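Local coordinates for protein phosphotriesterase, putative (Deinococcus radiodurans, PDB 4J35) that probably hydrolyses lactones with a pair of divalent metal ions, and is altered here to hydrolyse organophosphates, at residues 19-24 against 65-70; 23-28 against 266-271; 118-123 against 159-164; 172-177 against 199-204. The protein carries 7 engineered substitutions. One frame throughout, in Å; residues are numbered along the deposited sequence.

In the fold
From the N terminus, contact 1 closes the first loop: strand 17-26, helix 42-58 and strand 61-66 form a beta-alpha-beta unit of the barrel. Contact 2 starts from the same stretch, sharing His23 and Val24, but reaches far ahead to 266-271, joining the first barrel strand to the chain just past the last one, 259-261. Within that span lie, in series, contact 3, which pairs helices 116-129 and 153-169, and contact 4, which closes the unit of strand 173-174, helix 183-192 and strand 200-202. Contacts 1 and 4 touch across the barrel and each carries two histidine ligands of a different cobalt ion; contact 3 lies in the outer helical layer, away from the metals.

Contact 1: 19-24 against 65-70; sequences LPHEHV and VDATPN. With CO (cobalt (II) ion), chain C.
The methyl group of Ala67 sits over the centre of one face of the His21 ring, its CB 3.5 Å from the ring centroid and almost on the normal. Alanine suits this spot, small enough to let the chain pass close beneath the imidazole. With CG anti to the backbone N (chi1 -170°), the His21 ring swings back over Ala67, and its NE2 binds a cobalt ion at 2.1 Å. His23 reaches the same cobalt ion, NE2 at 2.0 Å, but turns its ring edge to Thr68: its ND1 donates to Thr68 OG1 at 2.8 Å, straight and in the ring plane. That bond uses the N-H of ND1, fixes the ring's rotation and presents NE2 to the metal.

Both histidines form the His-x-His pair at the end of the first strand of a TIM barrel, where Asp264 and the carboxylated Lys143 complete the site. Parallel pairing with strand 61-66 sets the spacing, through Val65 N to Leu19 O, Glu22 N to Val65 O and Ala67 N to Glu22 O.

Asp66 stands one shell further out, behind Thr68. Its OD1 takes the hydroxyl of Thr68 (OG1 to OD1 2.7 Å) and Thr68 N, which comes from above the carboxylate plane and closes an Asx turn. Its OD2 receives Val24 N at 2.9 Å, nearly along the C-O bond. An alanine in place of Asp66 would probably leave the Val24 amide and both Thr68 donors without their acceptor, and set the Thr68 hydroxyl free to turn from His23. Earlier, branched Val65 packs against Pro20, with Val65 CG2 3.8 Å from Pro20 CA.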
# COMPACT_ATOMS: atom_id res chain seq x y z
N LEU A 19 -5.59 5.48 5.98
CA LEU A 19 -4.62 4.41 6.05
C LEU A 19 -4.21 4.17 4.62
O LEU A 19 -5.00 3.71 3.79
CB LEU A 19 -5.24 3.11 6.60
CG LEU A 19 -5.60 3.18 8.07
CD1 LEU A 19 -6.29 1.83 8.42
CD2 LEU A 19 -4.40 3.38 8.99
N PRO A 20 -2.95 4.48 4.31
CA PRO A 20 -2.51 4.48 2.91
C PRO A 20 -1.97 3.14 2.34
O PRO A 20 -1.53 3.10 1.18
CB PRO A 20 -1.41 5.57 2.93
CG PRO A 20 -0.73 5.35 4.23
CD PRO A 20 -1.91 5.00 5.22
N HIS A 21 -2.01 2.04 3.10
CA HIS A 21 -1.57 0.76 2.57
C HIS A 21 -2.19 -0.36 3.40
O HIS A 21 -1.66 -0.69 4.45
CB HIS A 21 -0.06 0.57 2.63
CG HIS A 21 0.43 -0.63 1.89
ND1 HIS A 21 1.42 -0.56 0.91
CD2 HIS A 21 0.10 -1.94 1.96
CE1 HIS A 21 1.65 -1.76 0.44
NE2 HIS A 21 0.90 -2.62 1.11
N GLU A 22 -3.23 -0.95 2.84
CA GLU A 22 -3.96 -2.06 3.48
C GLU A 22 -4.48 -2.98 2.39
O GLU A 22 -4.47 -2.64 1.22
CB GLU A 22 -5.14 -1.49 4.29
CG GLU A 22 -4.86 -0.37 5.31
CD GLU A 22 -4.03 -0.82 6.50
OE1 GLU A 22 -4.11 -2.05 6.83
OE2 GLU A 22 -3.34 0.05 7.11
N HIS A 23 -5.01 -4.15 2.78
CA HIS A 23 -5.52 -5.14 1.84
C HIS A 23 -6.91 -5.60 2.35
O HIS A 23 -6.97 -6.37 3.28
CB HIS A 23 -4.50 -6.31 1.71
CG HIS A 23 -3.19 -5.87 1.10
ND1 HIS A 23 -3.08 -5.58 -0.24
CD2 HIS A 23 -1.96 -5.62 1.63
CE1 HIS A 23 -1.84 -5.20 -0.52
NE2 HIS A 23 -1.15 -5.16 0.61
N VAL A 24 -8.00 -5.12 1.74
CA VAL A 24 -9.35 -5.57 2.15
C VAL A 24 -9.46 -7.09 1.93
O VAL A 24 -9.83 -7.83 2.85
CB VAL A 24 -10.48 -4.80 1.39
CG1 VAL A 24 -11.87 -5.31 1.81
CG2 VAL A 24 -10.38 -3.28 1.64
N VAL A 65 -6.39 3.15 1.40
CA VAL A 65 -5.79 2.86 0.11
C VAL A 65 -5.53 1.36 0.05
O VAL A 65 -4.70 0.83 0.78
CB VAL A 65 -4.49 3.64 -0.10
CG1 VAL A 65 -3.81 3.29 -1.40
CG2 VAL A 65 -4.80 5.14 -0.07
N ASP A 66 -6.28 0.69 -0.79
CA ASP A 66 -6.06 -0.73 -0.98
C ASP A 66 -4.93 -0.94 -1.97
O ASP A 66 -5.05 -0.56 -3.15
CB ASP A 66 -7.32 -1.39 -1.48
CG ASP A 66 -7.17 -2.89 -1.57
OD1 ASP A 66 -6.50 -3.40 -2.47
OD2 ASP A 66 -7.74 -3.59 -0.73
N ALA A 67 -3.86 -1.60 -1.52
CA ALA A 67 -2.61 -1.69 -2.31
C ALA A 67 -2.48 -3.01 -3.06
O ALA A 67 -1.42 -3.36 -3.56
CB ALA A 67 -1.44 -1.51 -1.38
N THR A 68 -3.56 -3.77 -3.13
CA THR A 68 -3.49 -5.12 -3.68
C THR A 68 -3.18 -5.14 -5.18
O THR A 68 -3.93 -4.59 -5.99
CB THR A 68 -4.81 -5.84 -3.49
OG1 THR A 68 -5.18 -5.74 -2.11
CG2 THR A 68 -4.70 -7.29 -3.91
N PRO A 69 -2.08 -5.79 -5.55
CA PRO A 69 -1.73 -5.85 -6.97
C PRO A 69 -2.71 -6.69 -7.80
O PRO A 69 -3.49 -7.49 -7.25
CB PRO A 69 -0.35 -6.52 -6.95
CG PRO A 69 0.15 -6.37 -5.56
CD PRO A 69 -1.05 -6.40 -4.69
N ASN A 70 -2.65 -6.48 -9.13
CA ASN A 70 -3.52 -7.15 -10.07
C ASN A 70 -3.47 -8.66 -9.93
O ASN A 70 -4.49 -9.31 -10.18
CB ASN A 70 -3.20 -6.79 -11.54
CG ASN A 70 -3.39 -5.31 -11.85
OD1 ASN A 70 -3.54 -4.47 -10.95
ND2 ASN A 70 -3.38 -4.97 -13.14
CO CO C . 0.74 -4.76 0.93

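Contact 2: 23-28 against 266-271; sequences HVIFGL and IWHWLG. Engineered in segment 23-28: Leu28 (natural residue Tyr). With CO (cobalt (II) ion), chain C.
His23, a cobalt ligand through NE2, rests its CB against Ile266 CG1 at 4.0 Å. Phe26 reinforces this apolar wall: its CB lies 3.7 Å from Ile266 CG1, and the end of that isoleucine, CD1, reaches on to Phe26 CD1. The Phe26 ring meets that of His23 edge-to-face, its CD2 above one face of the imidazole. Branched Ile266 and flat Phe26 thus supply nonpolar bulk just behind a metal ligand.

Further from the metal, Val24 CG2 stands over the six-membered ring of Trp267, 4.0 Å from the centroid, and Val24 CG1 touches its CE3. Helix 42-58 meets this tryptophan too, through Thr52 and Leu56. These side chains are positioned by the parallel pairing of strand 17-26 with strand 266-269, which joins the first strand of the TIM barrel to the chain leaving the eighth, 259-261, beyond the metal site. Trp267 N gives its hydrogen to His23 O at 2.9 Å. Phe26 N makes a longer bond to His268 O, and Leu270 N a short one to Phe26 O of 2.8 Å, its donor 37° above the carbonyl plane.

At the outer end, Leu270 CB lies 3.8 Å from Gly27 CA, so any side chain on Gly27 would be tightly pressed. The engineered Leu28 touches the edge of the Trp269 ring with CD1, 3.6 Å from CH2. A water nearby accepts from Leu28 N and donates to Leu270 O. Between these segments the backbone makes the hydrogen bonds and the side chains add apolar surface, while the imidazole of His23 is held by cobalt and, through ND1, by Thr68.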
# COMPACT_ATOMS: atom_id res chain seq x y z
N HIS A 23 -5.01 -4.15 2.78
CA HIS A 23 -5.52 -5.14 1.84
C HIS A 23 -6.91 -5.60 2.35
O HIS A 23 -6.97 -6.37 3.28
CB HIS A 23 -4.50 -6.31 1.71
CG HIS A 23 -3.19 -5.87 1.10
ND1 HIS A 23 -3.08 -5.58 -0.24
CD2 HIS A 23 -1.96 -5.62 1.63
CE1 HIS A 23 -1.84 -5.20 -0.52
NE2 HIS A 23 -1.15 -5.16 0.61
N VAL A 24 -8.00 -5.12 1.74
CA VAL A 24 -9.35 -5.57 2.15
C VAL A 24 -9.46 -7.09 1.93
O VAL A 24 -9.83 -7.83 2.85
CB VAL A 24 -10.48 -4.80 1.39
CG1 VAL A 24 -11.87 -5.31 1.81
CG2 VAL A 24 -10.38 -3.28 1.64
N ILE A 25 -9.16 -7.57 0.74
CA ILE A 25 -8.91 -8.99 0.52
C ILE A 25 -7.54 -9.21 -0.12
O ILE A 25 -6.97 -8.30 -0.72
CB ILE A 25 -9.99 -9.66 -0.35
CG1 ILE A 25 -9.94 -9.10 -1.77
CG2 ILE A 25 -11.35 -9.48 0.28
CD1 ILE A 25 -11.08 -9.63 -2.66
N PHE A 26 -6.97 -10.38 0.08
CA PHE A 26 -5.66 -10.66 -0.44
C PHE A 26 -5.44 -12.15 -0.62
O PHE A 26 -5.76 -12.94 0.28
CB PHE A 26 -4.61 -10.13 0.52
CG PHE A 26 -3.21 -10.14 -0.05
CD1 PHE A 26 -2.41 -11.26 0.09
CD2 PHE A 26 -2.69 -9.03 -0.69
CE1 PHE A 26 -1.12 -11.27 -0.44
CE2 PHE A 26 -1.41 -9.04 -1.21
CZ PHE A 26 -0.63 -10.15 -1.09
N GLY A 27 -4.87 -12.51 -1.78
CA GLY A 27 -4.43 -13.88 -2.05
C GLY A 27 -3.04 -13.89 -2.64
O GLY A 27 -2.78 -13.14 -3.57
N LEU A 28 -2.16 -14.71 -2.09
CA LEU A 28 -0.85 -14.94 -2.68
C LEU A 28 -1.02 -15.66 -4.01
O LEU A 28 -1.84 -16.56 -4.12
CB LEU A 28 0.01 -15.77 -1.75
CG LEU A 28 0.40 -15.04 -0.46
CD1 LEU A 28 0.86 -16.05 0.59
CD2 LEU A 28 1.45 -13.93 -0.72
N ILE A 266 -4.49 -7.66 6.29
CA ILE A 266 -5.31 -8.35 5.31
C ILE A 266 -6.64 -8.61 6.02
O ILE A 266 -6.65 -9.32 7.02
CB ILE A 266 -4.66 -9.68 4.88
CG1 ILE A 266 -3.42 -9.43 4.00
CG2 ILE A 266 -5.67 -10.57 4.18
CD1 ILE A 266 -2.59 -10.71 3.86
N TRP A 267 -7.74 -8.04 5.54
CA TRP A 267 -8.98 -8.19 6.31
C TRP A 267 -9.67 -9.49 6.03
O TRP A 267 -10.46 -9.97 6.85
CB TRP A 267 -9.97 -7.07 6.02
CG TRP A 267 -9.38 -5.70 6.14
CD1 TRP A 267 -8.10 -5.35 6.51
CD2 TRP A 267 -10.06 -4.49 5.85
NE1 TRP A 267 -7.96 -3.97 6.47
CE2 TRP A 267 -9.14 -3.43 6.05
CE3 TRP A 267 -11.37 -4.19 5.44
CZ2 TRP A 267 -9.50 -2.09 5.87
CZ3 TRP A 267 -11.71 -2.86 5.25
CH2 TRP A 267 -10.78 -1.83 5.46
N HIS A 268 -9.42 -10.05 4.86
CA HIS A 268 -10.00 -11.36 4.53
C HIS A 268 -9.07 -12.08 3.59
O HIS A 268 -8.72 -11.59 2.55
CB HIS A 268 -11.34 -11.19 3.84
CG HIS A 268 -11.96 -12.48 3.39
ND1 HIS A 268 -12.76 -13.23 4.20
CD2 HIS A 268 -11.89 -13.13 2.21
CE1 HIS A 268 -13.17 -14.30 3.54
NE2 HIS A 268 -12.66 -14.26 2.32
N TRP A 269 -8.66 -13.27 3.97
CA TRP A 269 -7.67 -13.98 3.19
C TRP A 269 -8.31 -14.88 2.11
O TRP A 269 -9.31 -15.56 2.36
CB TRP A 269 -6.80 -14.73 4.20
CG TRP A 269 -6.05 -15.91 3.75
CD1 TRP A 269 -6.48 -17.22 3.71
CD2 TRP A 269 -4.67 -15.93 3.39
NE1 TRP A 269 -5.46 -18.05 3.30
CE2 TRP A 269 -4.34 -17.29 3.09
CE3 TRP A 269 -3.68 -14.94 3.26
CZ2 TRP A 269 -3.07 -17.67 2.67
CZ3 TRP A 269 -2.42 -15.32 2.84
CH2 TRP A 269 -2.12 -16.68 2.55
N LEU A 270 -7.74 -14.86 0.91
CA LEU A 270 -8.23 -15.71 -0.19
C LEU A 270 -7.54 -17.07 -0.19
O LEU A 270 -6.36 -17.20 0.16
CB LEU A 270 -8.06 -15.01 -1.55
CG LEU A 270 -8.72 -13.62 -1.58
CD1 LEU A 270 -8.36 -12.88 -2.88
CD2 LEU A 270 -10.24 -13.71 -1.41
N GLY A 271 -8.28 -18.10 -0.60
CA GLY A 271 -7.78 -19.46 -0.54
C GLY A 271 -8.38 -20.15 0.66
O GLY A 271 -9.32 -19.63 1.27
CO CO C . 0.74 -4.76 0.93
O HOH W 1 -3.75 -16.60 -0.20

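Contact 3: 118-123 against 159-164; sequences SEIYEM and FRAAAR
Tyr121 and Arg164 carry most of this contact, with Ala161 behind them, where two helices of the outer layer of the TIM barrel pack together. Segments 118-123 and 159-164 of helices 116-129 and 153-169 cross at -44°, their axes 8.4 Å apart at the closest. Such closeness needs a small residue at the crossing, and Ala161 provides it: its CB lies 3.5 Å from Tyr121 N, pressed against the backbone of the facing helix, and touches Ile120 CG2 at 3.7 Å. The methyl also meets Tyr121 CB.

One turn further on, Arg164 lays its guanidinium flat on the Tyr121 ring. The planes differ by only 12° and Arg164 CZ is 3.7 Å from the ring centroid, a cation-pi stack. Arg164 CG is anti to the backbone N (chi1 179°), and the chain stays extended as far as NE, so its methylenes pass over the ring as well, CD lying 3.4 Å from Tyr121 CD1. Arginine suits the place because its aliphatic part and its flat charged head can both use an aromatic face while remaining exposed to solvent. Tyrosine adds a polar tip, its OH hydrogen-bonded to Glu168. An alanine in place of Tyr121 would probably leave the guanidinium without the surface it lies on, free to swing, and Glu168 without that hydroxyl.

The arginine's far end is tied down more lightly. Ser118 OG, also bonded to Asp115, and Arg164 NH1 are bridged by a water, which donates to OG at 3.0 Å and accepts from NH1 at 3.2 Å, in the plane of the guanidinium.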
# COMPACT_ATOMS: atom_id res chain seq x y z
N SER A 118 5.66 -0.96 -22.87
CA SER A 118 4.53 -0.28 -23.47
C SER A 118 3.21 -1.00 -23.18
O SER A 118 2.18 -0.35 -23.01
CB SER A 118 4.73 -0.09 -24.97
OG SER A 118 5.79 0.84 -25.18
N GLU A 119 3.23 -2.33 -23.14
CA GLU A 119 2.01 -3.07 -22.79
C GLU A 119 1.59 -2.81 -21.37
O GLU A 119 0.39 -2.65 -21.08
CB GLU A 119 2.21 -4.58 -23.02
CG GLU A 119 2.31 -4.90 -24.52
CD GLU A 119 2.67 -6.35 -24.79
OE1 GLU A 119 3.08 -7.03 -23.83
OE2 GLU A 119 2.55 -6.80 -25.95
N ILE A 120 2.57 -2.76 -20.47
CA ILE A 120 2.30 -2.47 -19.07
C ILE A 120 1.80 -1.05 -18.93
O ILE A 120 0.85 -0.77 -18.23
CB ILE A 120 3.57 -2.68 -18.23
CG1 ILE A 120 3.97 -4.16 -18.30
CG2 ILE A 120 3.33 -2.21 -16.78
CD1 ILE A 120 5.36 -4.45 -17.79
N TYR A 121 2.44 -0.13 -19.63
CA TYR A 121 2.02 1.24 -19.60
C TYR A 121 0.54 1.34 -20.01
O TYR A 121 -0.21 2.10 -19.37
CB TYR A 121 2.90 2.06 -20.55
CG TYR A 121 2.26 3.34 -21.00
CD1 TYR A 121 2.22 4.45 -20.17
CD2 TYR A 121 1.67 3.43 -22.25
CE1 TYR A 121 1.61 5.64 -20.59
CE2 TYR A 121 1.06 4.59 -22.68
CZ TYR A 121 1.03 5.69 -21.84
OH TYR A 121 0.43 6.85 -22.29
N GLU A 122 0.14 0.62 -21.06
CA GLU A 122 -1.23 0.73 -21.57
C GLU A 122 -2.22 0.21 -20.54
O GLU A 122 -3.30 0.78 -20.35
CB GLU A 122 -1.42 -0.07 -22.85
CG GLU A 122 -0.69 0.47 -24.04
CD GLU A 122 -1.21 1.85 -24.49
OE1 GLU A 122 -2.35 2.24 -24.12
OE2 GLU A 122 -0.48 2.54 -25.23
N MET A 123 -1.87 -0.88 -19.89
CA MET A 123 -2.73 -1.41 -18.81
C MET A 123 -2.87 -0.40 -17.69
O MET A 123 -3.98 -0.10 -17.19
CB MET A 123 -2.14 -2.73 -18.29
CG MET A 123 -2.79 -3.23 -16.99
SD MET A 123 -1.89 -4.66 -16.35
CE MET A 123 -0.64 -3.78 -15.42
N PHE A 159 8.46 0.04 -13.30
CA PHE A 159 8.86 1.38 -12.85
C PHE A 159 8.81 2.36 -14.01
O PHE A 159 8.33 3.50 -13.84
CB PHE A 159 10.25 1.37 -12.18
CG PHE A 159 10.23 0.90 -10.73
CD1 PHE A 159 9.90 -0.40 -10.40
CD2 PHE A 159 10.57 1.78 -9.70
CE1 PHE A 159 9.88 -0.84 -9.08
CE2 PHE A 159 10.55 1.36 -8.37
CZ PHE A 159 10.21 0.05 -8.05
N ARG A 160 9.28 1.97 -15.19
CA ARG A 160 9.32 2.94 -16.29
C ARG A 160 7.92 3.18 -16.83
O ARG A 160 7.57 4.30 -17.15
CB ARG A 160 10.29 2.50 -17.44
CG ARG A 160 11.76 2.42 -16.99
CD ARG A 160 12.75 2.23 -18.17
NE ARG A 160 12.63 0.93 -18.80
CZ ARG A 160 13.29 -0.17 -18.43
NH1 ARG A 160 14.12 -0.14 -17.39
NH2 ARG A 160 13.12 -1.30 -19.09
N ALA A 161 7.11 2.13 -16.90
CA ALA A 161 5.71 2.31 -17.32
C ALA A 161 4.94 3.20 -16.33
O ALA A 161 4.18 4.07 -16.74
CB ALA A 161 5.02 0.99 -17.48
N ALA A 162 5.12 2.97 -15.03
CA ALA A 162 4.47 3.80 -14.02
C ALA A 162 4.90 5.28 -14.09
O ALA A 162 4.07 6.18 -13.95
CB ALA A 162 4.74 3.25 -12.64
N ALA A 163 6.20 5.54 -14.27
CA ALA A 163 6.67 6.93 -14.29
C ALA A 163 5.98 7.69 -15.43
O ALA A 163 5.59 8.84 -15.30
CB ALA A 163 8.20 6.98 -14.40
N ARG A 164 5.82 7.01 -16.55
CA ARG A 164 5.14 7.60 -17.69
C ARG A 164 3.68 7.90 -17.42
O ARG A 164 3.19 8.99 -17.72
CB ARG A 164 5.28 6.64 -18.87
CG ARG A 164 4.61 7.08 -20.10
CD ARG A 164 4.99 6.12 -21.20
NE ARG A 164 4.54 6.56 -22.52
CZ ARG A 164 4.39 5.73 -23.55
NH1 ARG A 164 4.63 4.41 -23.42
NH2 ARG A 164 3.98 6.23 -24.72
O HOH W 2 3.90 2.96 -26.15

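Contact 4: 172-177 against 199-204; sequences PIITHT and RIMIGH. With CO (cobalt (II) ion), chain B.
His176 ND1 and His204 NE2 stand 3.2 Å apart without a hydrogen bond, because both spend their lone pairs on one cobalt ion, ND1 of His176 at 2.1 Å and NE2 of His204 at 2.0 Å. The rings are turned 83° against each other. The remote nitrogens are held too, His176 NE2 by Gln178 and His204 ND1 by Asp227, which helps fix both rings.

Before His204 the chain must pass close to its neighbour, and Gly203 suits this: a CB there would run into Thr175 O. Two threonines grip the glycine. Thr175 OG1, set between its own backbone N and carbonyl carbon (chi1 80°), accepts from Gly203 N at 2.9 Å, and Thr177 OG1 donates to Gly203 O at 2.7 Å. Thr175 OG1 is also hydrogen-bonded to Gln186 OE1. Thus hydroxyls continue the parallel pairing where the strands end.

Earlier, Ile173 N bonds to Arg199 O, Met201 N to Ile173 O and Thr175 N to Met201 O. Ile174 and Met201 lie side by side, CG2 of the isoleucine 3.8 Å from CE of the methionine, and Pro172 CG rests over the Arg199 guanidinium, whose NH1 is hydrogen-bonded to Gly323 O.

In this beta-alpha-beta unit of the TIM barrel, Ile173 and Ile200 face Leu190 of the connecting helix 183-192, while Ile174 and Met201, on the other side of the sheet, meet Phe322 and Leu321 of helix 307-322.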
# COMPACT_ATOMS: atom_id res chain seq x y z
N PRO A 172 -0.96 9.09 -8.07
CA PRO A 172 0.05 8.72 -7.08
C PRO A 172 0.67 7.31 -7.34
O PRO A 172 0.04 6.47 -7.97
CB PRO A 172 -0.75 8.66 -5.77
CG PRO A 172 -2.12 9.15 -6.09
CD PRO A 172 -2.33 8.98 -7.52
N ILE A 173 1.87 7.08 -6.82
CA ILE A 173 2.56 5.78 -6.90
C ILE A 173 2.88 5.35 -5.46
O ILE A 173 3.45 6.15 -4.68
CB ILE A 173 3.89 5.93 -7.68
CG1 ILE A 173 3.60 6.18 -9.17
CG2 ILE A 173 4.79 4.70 -7.53
CD1 ILE A 173 4.87 6.44 -9.97
N ILE A 174 2.47 4.13 -5.08
CA ILE A 174 2.91 3.57 -3.82
C ILE A 174 3.76 2.34 -4.09
O ILE A 174 3.62 1.70 -5.11
CB ILE A 174 1.72 3.22 -2.87
CG1 ILE A 174 0.84 2.14 -3.48
CG2 ILE A 174 0.91 4.50 -2.58
CD1 ILE A 174 -0.32 1.77 -2.51
N THR A 175 4.68 2.02 -3.19
CA THR A 175 5.52 0.88 -3.46
C THR A 175 5.61 -0.14 -2.33
O THR A 175 5.20 0.10 -1.19
CB THR A 175 6.96 1.26 -3.82
OG1 THR A 175 7.70 1.56 -2.64
CG2 THR A 175 6.97 2.46 -4.74
N HIS A 176 6.14 -1.30 -2.72
CA HIS A 176 6.55 -2.36 -1.83
C HIS A 176 8.08 -2.46 -1.89
O HIS A 176 8.65 -2.49 -2.97
CB HIS A 176 5.92 -3.69 -2.32
CG HIS A 176 6.52 -4.94 -1.72
ND1 HIS A 176 5.86 -5.74 -0.83
CD2 HIS A 176 7.70 -5.57 -1.99
CE1 HIS A 176 6.61 -6.79 -0.52
NE2 HIS A 176 7.73 -6.71 -1.21
N THR A 177 8.72 -2.47 -0.73
CA THR A 177 10.14 -2.82 -0.64
C THR A 177 10.24 -4.14 0.11
O THR A 177 9.48 -4.41 1.04
CB THR A 177 11.01 -1.74 0.08
OG1 THR A 177 10.50 -1.48 1.40
CG2 THR A 177 11.01 -0.43 -0.71
N ARG A 199 4.13 12.86 -5.16
CA ARG A 199 3.09 11.87 -5.38
C ARG A 199 3.67 10.46 -5.33
O ARG A 199 3.13 9.57 -5.93
CB ARG A 199 2.40 12.09 -6.73
CG ARG A 199 1.87 13.50 -6.94
CD ARG A 199 0.54 13.73 -6.23
NE ARG A 199 -0.58 13.19 -6.99
CZ ARG A 199 -1.85 13.26 -6.60
NH1 ARG A 199 -2.14 13.86 -5.45
NH2 ARG A 199 -2.80 12.78 -7.37
N ILE A 200 4.76 10.27 -4.60
CA ILE A 200 5.38 8.95 -4.51
C ILE A 200 5.48 8.58 -3.03
O ILE A 200 5.94 9.38 -2.20
CB ILE A 200 6.79 8.98 -5.11
CG1 ILE A 200 6.69 9.10 -6.64
CG2 ILE A 200 7.57 7.76 -4.69
CD1 ILE A 200 8.02 9.35 -7.32
N MET A 201 5.02 7.38 -2.68
CA MET A 201 5.15 6.90 -1.32
C MET A 201 5.97 5.62 -1.37
O MET A 201 5.52 4.59 -1.92
CB MET A 201 3.76 6.59 -0.69
CG MET A 201 3.86 6.37 0.77
SD MET A 201 2.21 6.06 1.52
CE MET A 201 2.02 4.36 1.03
N ILE A 202 7.17 5.65 -0.80
CA ILE A 202 7.99 4.46 -0.85
C ILE A 202 7.58 3.64 0.34
O ILE A 202 7.64 4.12 1.47
CB ILE A 202 9.47 4.75 -0.69
CG1 ILE A 202 9.94 5.71 -1.80
CG2 ILE A 202 10.27 3.45 -0.68
CD1 ILE A 202 9.73 5.15 -3.26
N GLY A 203 7.16 2.42 0.07
CA GLY A 203 6.57 1.61 1.12
C GLY A 203 7.47 0.68 1.89
O GLY A 203 8.62 0.43 1.54
N HIS A 204 6.89 0.13 2.97
CA HIS A 204 7.54 -0.81 3.86
C HIS A 204 8.89 -0.33 4.38
O HIS A 204 9.80 -1.13 4.64
CB HIS A 204 7.66 -2.21 3.18
CG HIS A 204 6.37 -2.74 2.61
ND1 HIS A 204 5.13 -2.39 3.08
CD2 HIS A 204 6.15 -3.62 1.61
CE1 HIS A 204 4.19 -3.04 2.40
NE2 HIS A 204 4.79 -3.78 1.49
CO CO B . 4.08 -5.14 0.20
O HOH W 3 10.60 -3.80 3.79